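PDB 7C6O: cobalamin biosynthesis protein CobN from Mycobacterium tuberculosis, which serves as the large, catalytic subunit of cobaltochelatase, the ATP-dependent enzyme that inserts cobalt into the corrin ring during cobalamin biosynthesis. Local coordinates for residues A452-D457 against G542-F547; I493-L498 against S529-A534; L854-G859 against D897-L902. All coordinates share one frame; numbering follows the deposited sequence. Where two conformers were deposited one is given.

Interaction 1. Residues A452-D457 against G542-F547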
# COMPACT_ATOMS: atom_id res chain seq x y z
N ALA A 452 16.61 0.04 33.62
CA ALA A 452 16.02 1.36 33.41
C ALA A 452 17.08 2.40 33.07
O ALA A 452 16.81 3.33 32.31
CB ALA A 452 15.24 1.79 34.65
N LYS A 453 18.29 2.25 33.62
CA LYS A 453 19.36 3.20 33.34
C LYS A 453 19.76 3.16 31.87
O LYS A 453 19.88 4.20 31.22
CB LYS A 453 20.55 2.91 34.25
CG LYS A 453 21.78 3.75 33.96
CD LYS A 453 21.48 5.24 34.07
CE LYS A 453 22.76 6.05 34.21
NZ LYS A 453 23.77 5.67 33.19
N GLU A 454 19.98 1.95 31.33
CA GLU A 454 20.37 1.84 29.93
C GLU A 454 19.24 2.28 29.01
O GLU A 454 19.49 2.90 27.97
CB GLU A 454 20.79 0.41 29.61
CG GLU A 454 21.99 -0.08 30.41
CD GLU A 454 22.51 -1.40 29.90
OE1 GLU A 454 22.50 -1.62 28.68
OE2 GLU A 454 22.93 -2.23 30.74
N TYR A 455 17.99 1.96 29.37
CA TYR A 455 16.87 2.41 28.57
C TYR A 455 16.79 3.93 28.53
O TYR A 455 16.63 4.54 27.47
CB TYR A 455 15.55 1.83 29.09
CG TYR A 455 14.36 2.40 28.36
CD1 TYR A 455 14.02 1.95 27.09
CD2 TYR A 455 13.61 3.43 28.91
CE1 TYR A 455 12.95 2.49 26.40
CE2 TYR A 455 12.54 3.97 28.23
CZ TYR A 455 12.21 3.50 26.98
OH TYR A 455 11.15 4.03 26.29
N ARG A 456 16.92 4.57 29.70
CA ARG A 456 16.86 6.03 29.76
C ARG A 456 18.00 6.66 28.98
O ARG A 456 17.82 7.70 28.33
CB ARG A 456 16.88 6.49 31.22
CG ARG A 456 16.68 7.99 31.39
CD ARG A 456 16.76 8.38 32.85
NE ARG A 456 18.13 8.33 33.36
CZ ARG A 456 18.45 7.99 34.60
NH1 ARG A 456 17.50 7.65 35.46
NH2 ARG A 456 19.72 7.98 34.98
N ASP A 457 19.19 6.06 29.03
CA ASP A 457 20.32 6.59 28.28
C ASP A 457 20.02 6.62 26.78
O ASP A 457 20.38 7.57 26.09
CB ASP A 457 21.58 5.77 28.55
CG ASP A 457 22.18 6.06 29.93
OD1 ASP A 457 21.84 7.10 30.53
OD2 ASP A 457 22.99 5.24 30.40
N GLY A 542 23.34 -2.14 21.49
CA GLY A 542 23.33 -0.97 22.34
C GLY A 542 23.18 -1.32 23.81
O GLY A 542 23.99 -0.90 24.64
N PHE A 543 22.14 -2.08 24.14
CA PHE A 543 22.00 -2.58 25.50
C PHE A 543 23.07 -3.63 25.77
O PHE A 543 23.46 -4.39 24.89
CB PHE A 543 20.61 -3.17 25.71
CG PHE A 543 19.50 -2.15 25.59
CD1 PHE A 543 19.72 -0.82 25.92
CD2 PHE A 543 18.23 -2.53 25.16
CE1 PHE A 543 18.70 0.11 25.82
CE2 PHE A 543 17.21 -1.60 25.05
CZ PHE A 543 17.44 -0.28 25.38
N SER A 544 23.57 -3.64 27.01
CA SER A 544 24.66 -4.55 27.37
C SER A 544 24.26 -6.01 27.14
O SER A 544 25.11 -6.83 26.77
CB SER A 544 25.07 -4.33 28.82
OG SER A 544 23.97 -4.51 29.69
N ASN A 545 22.99 -6.34 27.36
CA ASN A 545 22.46 -7.66 27.06
C ASN A 545 21.67 -7.68 25.76
O ASN A 545 20.80 -8.55 25.58
CB ASN A 545 21.58 -8.14 28.22
CG ASN A 545 20.41 -7.22 28.48
OD1 ASN A 545 20.47 -6.03 28.18
ND2 ASN A 545 19.33 -7.77 29.04
N GLY A 546 21.94 -6.75 24.85
CA GLY A 546 21.17 -6.67 23.63
C GLY A 546 21.36 -7.89 22.75
O GLY A 546 22.42 -8.52 22.73
N PHE A 547 20.30 -8.23 22.02
CA PHE A 547 20.35 -9.39 21.13
C PHE A 547 21.30 -9.16 19.97
O PHE A 547 22.03 -10.07 19.57
CB PHE A 547 18.94 -9.73 20.63
CG PHE A 547 18.90 -10.88 19.67
CD1 PHE A 547 19.10 -12.17 20.11
CD2 PHE A 547 18.65 -10.66 18.32
CE1 PHE A 547 19.06 -13.24 19.22
CE2 PHE A 547 18.61 -11.72 17.43
CZ PHE A 547 18.81 -13.01 17.88

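Interaction 2. Residues I493-L498 against S529-A534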
# COMPACT_ATOMS: atom_id res chain seq x y z
N ILE A 493 12.82 -3.31 32.60
CA ILE A 493 11.75 -3.59 31.66
C ILE A 493 11.87 -5.04 31.23
O ILE A 493 12.89 -5.46 30.68
CB ILE A 493 11.81 -2.64 30.45
CG1 ILE A 493 11.70 -1.19 30.91
CG2 ILE A 493 10.69 -2.96 29.47
CD1 ILE A 493 11.85 -0.17 29.80
N VAL A 494 10.82 -5.82 31.49
CA VAL A 494 10.82 -7.26 31.24
C VAL A 494 10.24 -7.53 29.86
O VAL A 494 9.14 -7.07 29.54
CB VAL A 494 10.03 -8.01 32.33
CG1 VAL A 494 10.12 -9.51 32.11
CG2 VAL A 494 10.55 -7.63 33.71
N ILE A 495 10.98 -8.28 29.05
CA ILE A 495 10.61 -8.55 27.66
C ILE A 495 10.52 -10.05 27.48
O ILE A 495 11.52 -10.77 27.60
CB ILE A 495 11.63 -7.94 26.68
CG1 ILE A 495 11.70 -6.42 26.86
CG2 ILE A 495 11.25 -8.30 25.24
CD1 ILE A 495 12.95 -5.81 26.28
N ALA A 496 9.31 -10.54 27.19
CA ALA A 496 9.11 -11.95 26.92
C ALA A 496 9.55 -12.26 25.49
O ALA A 496 9.16 -11.56 24.55
CB ALA A 496 7.64 -12.33 27.12
N ALA A 497 10.36 -13.31 25.34
CA ALA A 497 10.83 -13.71 24.03
C ALA A 497 11.36 -15.13 24.12
O ALA A 497 11.80 -15.58 25.18
CB ALA A 497 11.93 -12.77 23.50
N LEU A 498 11.31 -15.83 22.99
CA LEU A 498 11.76 -17.22 22.89
C LEU A 498 13.10 -17.24 22.16
O LEU A 498 13.16 -16.99 20.95
CB LEU A 498 10.71 -18.06 22.17
CG LEU A 498 11.01 -19.53 21.86
CD1 LEU A 498 11.57 -20.25 23.08
CD2 LEU A 498 9.74 -20.21 21.37
N SER A 529 4.63 2.63 23.82
CA SER A 529 5.01 2.65 25.22
C SER A 529 6.52 2.46 25.37
O SER A 529 7.24 2.15 24.42
CB SER A 529 4.28 1.55 25.99
OG SER A 529 4.76 0.27 25.60
N HIS A 530 7.01 2.67 26.60
CA HIS A 530 8.41 2.37 26.89
C HIS A 530 8.70 0.89 26.71
O HIS A 530 9.80 0.53 26.27
CB HIS A 530 8.76 2.80 28.32
CG HIS A 530 8.68 4.28 28.55
ND1 HIS A 530 9.55 5.18 27.97
CD2 HIS A 530 7.85 5.01 29.33
CE1 HIS A 530 9.24 6.40 28.37
NE2 HIS A 530 8.22 6.33 29.20
N HIS A 531 7.74 0.03 27.03
CA HIS A 531 7.93 -1.40 26.81
C HIS A 531 8.04 -1.73 25.32
O HIS A 531 8.90 -2.52 24.92
CB HIS A 531 6.79 -2.19 27.45
CG HIS A 531 6.86 -3.66 27.22
ND1 HIS A 531 6.10 -4.31 26.28
CD2 HIS A 531 7.61 -4.62 27.82
CE1 HIS A 531 6.37 -5.60 26.30
NE2 HIS A 531 7.29 -5.81 27.22
N TYR A 532 7.19 -1.11 24.50
CA TYR A 532 7.27 -1.30 23.06
C TYR A 532 8.64 -0.90 22.53
O TYR A 532 9.28 -1.64 21.77
CB TYR A 532 6.16 -0.51 22.37
CG TYR A 532 5.98 -0.81 20.90
CD1 TYR A 532 6.88 -0.33 19.95
CD2 TYR A 532 4.90 -1.56 20.45
CE1 TYR A 532 6.72 -0.60 18.61
CE2 TYR A 532 4.73 -1.84 19.10
CZ TYR A 532 5.64 -1.36 18.19
OH TYR A 532 5.49 -1.63 16.85
N LEU A 533 9.11 0.29 22.92
CA LEU A 533 10.40 0.77 22.44
C LEU A 533 11.54 -0.09 22.98
O LEU A 533 12.48 -0.42 22.24
CB LEU A 533 10.60 2.23 22.84
CG LEU A 533 9.60 3.22 22.23
CD1 LEU A 533 9.72 4.59 22.88
CD2 LEU A 533 9.79 3.32 20.73
N ALA A 534 11.48 -0.46 24.27
CA ALA A 534 12.54 -1.27 24.85
C ALA A 534 12.68 -2.61 24.13
O ALA A 534 13.80 -3.08 23.89
CB ALA A 534 12.28 -1.49 26.34
O HOH W 1 6.77 -8.72 28.09

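Interaction 3. Residues L854-G859 against D897-L902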
# COMPACT_ATOMS: atom_id res chain seq x y z
N LEU A 854 -9.50 1.67 -17.66
CA LEU A 854 -10.25 0.48 -17.27
C LEU A 854 -10.94 0.68 -15.93
O LEU A 854 -12.08 0.24 -15.74
CB LEU A 854 -9.33 -0.74 -17.21
CG LEU A 854 -8.86 -1.33 -18.55
CD1 LEU A 854 -8.01 -2.57 -18.31
CD2 LEU A 854 -10.06 -1.64 -19.43
N ALA A 855 -10.26 1.33 -14.98
CA ALA A 855 -10.89 1.62 -13.70
C ALA A 855 -12.03 2.61 -13.84
O ALA A 855 -13.03 2.50 -13.12
CB ALA A 855 -9.85 2.14 -12.71
N TRP A 856 -11.91 3.57 -14.76
CA TRP A 856 -13.01 4.48 -15.03
C TRP A 856 -14.25 3.72 -15.48
O TRP A 856 -15.36 4.03 -15.03
CB TRP A 856 -12.59 5.51 -16.08
CG TRP A 856 -13.73 6.36 -16.58
CD1 TRP A 856 -14.24 6.38 -17.84
CD2 TRP A 856 -14.51 7.28 -15.81
NE1 TRP A 856 -15.29 7.28 -17.91
CE2 TRP A 856 -15.47 7.84 -16.68
CE3 TRP A 856 -14.49 7.69 -14.47
CZ2 TRP A 856 -16.40 8.79 -16.25
CZ3 TRP A 856 -15.41 8.64 -14.05
CH2 TRP A 856 -16.35 9.17 -14.94
N GLU A 857 -14.08 2.74 -16.37
CA GLU A 857 -15.21 1.92 -16.80
C GLU A 857 -15.86 1.23 -15.61
O GLU A 857 -17.09 1.19 -15.50
CB GLU A 857 -14.76 0.89 -17.83
CG GLU A 857 -14.15 1.46 -19.09
CD GLU A 857 -13.92 0.40 -20.15
OE1 GLU A 857 -14.63 -0.63 -20.12
OE2 GLU A 857 -13.02 0.58 -21.00
N ALA A 858 -15.04 0.67 -14.72
CA ALA A 858 -15.58 -0.04 -13.56
C ALA A 858 -16.29 0.91 -12.60
O ALA A 858 -17.36 0.59 -12.09
CB ALA A 858 -14.46 -0.80 -12.84
N GLY A 859 -15.69 2.08 -12.35
CA GLY A 859 -16.31 3.02 -11.44
C GLY A 859 -17.66 3.52 -11.94
O GLY A 859 -18.60 3.69 -11.15
N ASP A 897 -12.65 2.72 -6.95
CA ASP A 897 -13.33 3.58 -5.99
C ASP A 897 -13.30 5.04 -6.43
O ASP A 897 -14.31 5.75 -6.34
CB ASP A 897 -12.68 3.47 -4.61
CG ASP A 897 -12.91 2.13 -3.94
OD1 ASP A 897 -13.76 1.34 -4.40
OD2 ASP A 897 -12.23 1.89 -2.92
N ILE A 898 -12.13 5.50 -6.86
CA ILE A 898 -11.97 6.90 -7.26
C ILE A 898 -12.89 7.22 -8.43
O ILE A 898 -13.57 8.26 -8.44
CB ILE A 898 -10.50 7.18 -7.61
CG1 ILE A 898 -9.59 6.78 -6.44
CG2 ILE A 898 -10.32 8.64 -7.99
CD1 ILE A 898 -8.17 6.45 -6.87
N ALA A 899 -12.92 6.34 -9.43
CA ALA A 899 -13.78 6.55 -10.59
C ALA A 899 -15.25 6.58 -10.19
O ALA A 899 -16.04 7.33 -10.77
CB ALA A 899 -13.52 5.46 -11.63
N GLU A 900 -15.64 5.76 -9.20
CA GLU A 900 -17.03 5.75 -8.78
C GLU A 900 -17.43 7.09 -8.18
O GLU A 900 -18.52 7.61 -8.47
CB GLU A 900 -17.28 4.62 -7.77
CG GLU A 900 -18.75 4.48 -7.39
CD GLU A 900 -18.99 3.40 -6.35
OE1 GLU A 900 -18.00 2.84 -5.83
OE2 GLU A 900 -20.17 3.11 -6.05
N VAL A 901 -16.57 7.68 -7.35
CA VAL A 901 -16.84 9.00 -6.80
C VAL A 901 -17.01 10.02 -7.92
O VAL A 901 -17.98 10.79 -7.95
CB VAL A 901 -15.72 9.42 -5.83
CG1 VAL A 901 -15.96 10.85 -5.34
CG2 VAL A 901 -15.64 8.46 -4.65
N LEU A 902 -16.07 10.03 -8.87
CA LEU A 902 -16.15 10.96 -9.99
C LEU A 902 -17.42 10.73 -10.81
O LEU A 902 -18.08 11.69 -11.22
CB LEU A 902 -14.91 10.82 -10.87
CG LEU A 902 -13.59 11.24 -10.22
CD1 LEU A 902 -12.40 10.98 -11.14
CD2 LEU A 902 -13.64 12.71 -9.83

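Interaction 1. Residues A452-D457 against G542-F547
The Phe543 ring meets the helix 452-457 at its edge: Glu454 O lies near the ring plane, 3.6 Å from Phe543 CE1, while the CA of Tyr455 approaches obliquely. In turn, Phe543 CZ sits close to the plane of the Tyr455 ring at its edge, 4.4 Å from Tyr455 CD1, so the two aromatics touch at their margins, not as a stack. Arg537 and Trp538 of helix 530-539 and Val450 of strand 448-451 also pack on Phe543.

The Glu454 carboxylate is the polar half of the contact, and both its oxygens are used. OE1 accepts from Ser544 N at 2.8 Å, nearly straight at 168°, and OE2 accepts from Ser544 OG at 2.7 Å. Each oxygen uses its syn lone pair, the side facing its twin, so two bonds from a single residue hold the carboxylate and limit its rotation. The Ser544 rotamer makes this possible: with chi1 at 58° its OG lies between the backbone N and the carbonyl carbon, beside the N-H that serves OE1. Glu454 reaches across with a chain extended beyond CG (chi2 -171°), and OE1 also comes within 3.4 Å of Phe543 CA.

Ser544 is the second residue of a type I beta turn running from Phe543 to Gly546 and closed by Gly546 N to Phe543 O at 2.8 Å. Asn545 ND2 ties the same turn to Arg449 O. In this arrangement a glutamate from the first turn of helix 452-459 binds both the backbone N-H and the hydroxyl of the second residue of a type I beta turn, tying the helix to the loop between helix 530-539 and strand 551-555.

Interaction 2. Residues I493-L498 against S529-A534
Apolar packing begins with Ile493, both of whose branches lie against the Ala534 methyl. Its CD1 rests 3.7 Å from Ala534 CB, and its CG2, about as close to that methyl, also reaches the edge of the imidazole, 3.9 Å from His531 CD2. Ile495, the next residue on the same face of the strand, packs mainly on the Ala534 carbonyl, with its CD1 3.7 Å from Ala534 O and the methyl a looser neighbour.

The polar links converge on His531. Its CG is anti to the backbone N (chi1 177°), which swings the ring across to the strand, and Val494 O lies in the ring plane at its edge. The bond from His531 NE2 to Val494 O is weak: 3.2 Å long and bent to 122°. A water supplements it, 3.1 Å from His531 NE2 and accepting from Ala496 N at 3.3 Å, so ring and strand are also bridged through solvent.

A capping bond starts the helix: Ser529, at the N-cap, accepts from Tyr532 N through OG at 3.0 Å.

The axes of strand 493-495 and helix 530-534 pass 8.9 Å apart at 59°, oblique packing of a helix on a sheet. Beside Ile493 and Ile495 runs the antiparallel strand 448-451, Val494 pairs with Phe482, and strand 503-507 is the antiparallel neighbour further along. Helix 452-459 touches both segments through Tyr455, which meets Ile493, Leu533 and Ala534.

Interaction 3. Residues L854-G859 against D897-L902
Trp856 and Gly859 meet Ala899 in a close helix-helix crossing. The axes of segments 854-859 and 897-902 pass 7.2 Å apart with a signed crossing angle of -56°, close enough for backbone to meet backbone. The approach is tightest at Gly859, whose missing side chain lets Ala899 CB come to 3.7 Å from Gly859 CA.

In Trp856, a chi1 of 171° places the indole on the carbonyl side of CB, opposite the backbone N, and carries the six-membered ring across to the other helix. CE3 is the first ring atom to touch, 3.7 Å from Ala899 CB. Farther along, CZ3 comes to 3.6 Å from Ala899 O, approached obliquely, and to 3.9 Å from Leu902 CB, which sits at the ring edge near its plane. The Trp856 and Leu902 side chains cross at about a right angle. Pro909, in strand 907-911, touches both of them.

Beside Gly859, the backbones make a CA-H...O contact: Glu900 CA lies 3.5 Å from Gly859 O, with 143° at the hydrogen. The Glu900 chain runs extended past this carbonyl, and OE1 accepts from Asn1060 ND2 of strand 1056-1061, linking the helix pair to the eight-stranded mixed sheet. Ala899 CB sits over the first helix, near Trp856 CA and Gly859 CA and 3.3 Å from Ala855 O, the same oxygen that accepts from Gly859 N at 2.8 Å.

Interactions 1 and 2 form one continuous patch, their centres 11 Å apart. In sequence, both segments of interaction 2 fall between those of interaction 1, and Tyr455 joins the two: its OH lies 2.6 Å from His530 ND1, probably a hydrogen bond, and its CG lies 3.9 Å from Ile493 CD1. Interaction 3 is a separate element across the chain's centre, with its centre 52 Å from that of interaction 1 and 46 Å from that of interaction 2; even the nearest atoms of interactions 2 and 3 are about 27 Å apart. The sodium ion, bound by Asp125 and Ser127, involves none of the six segments.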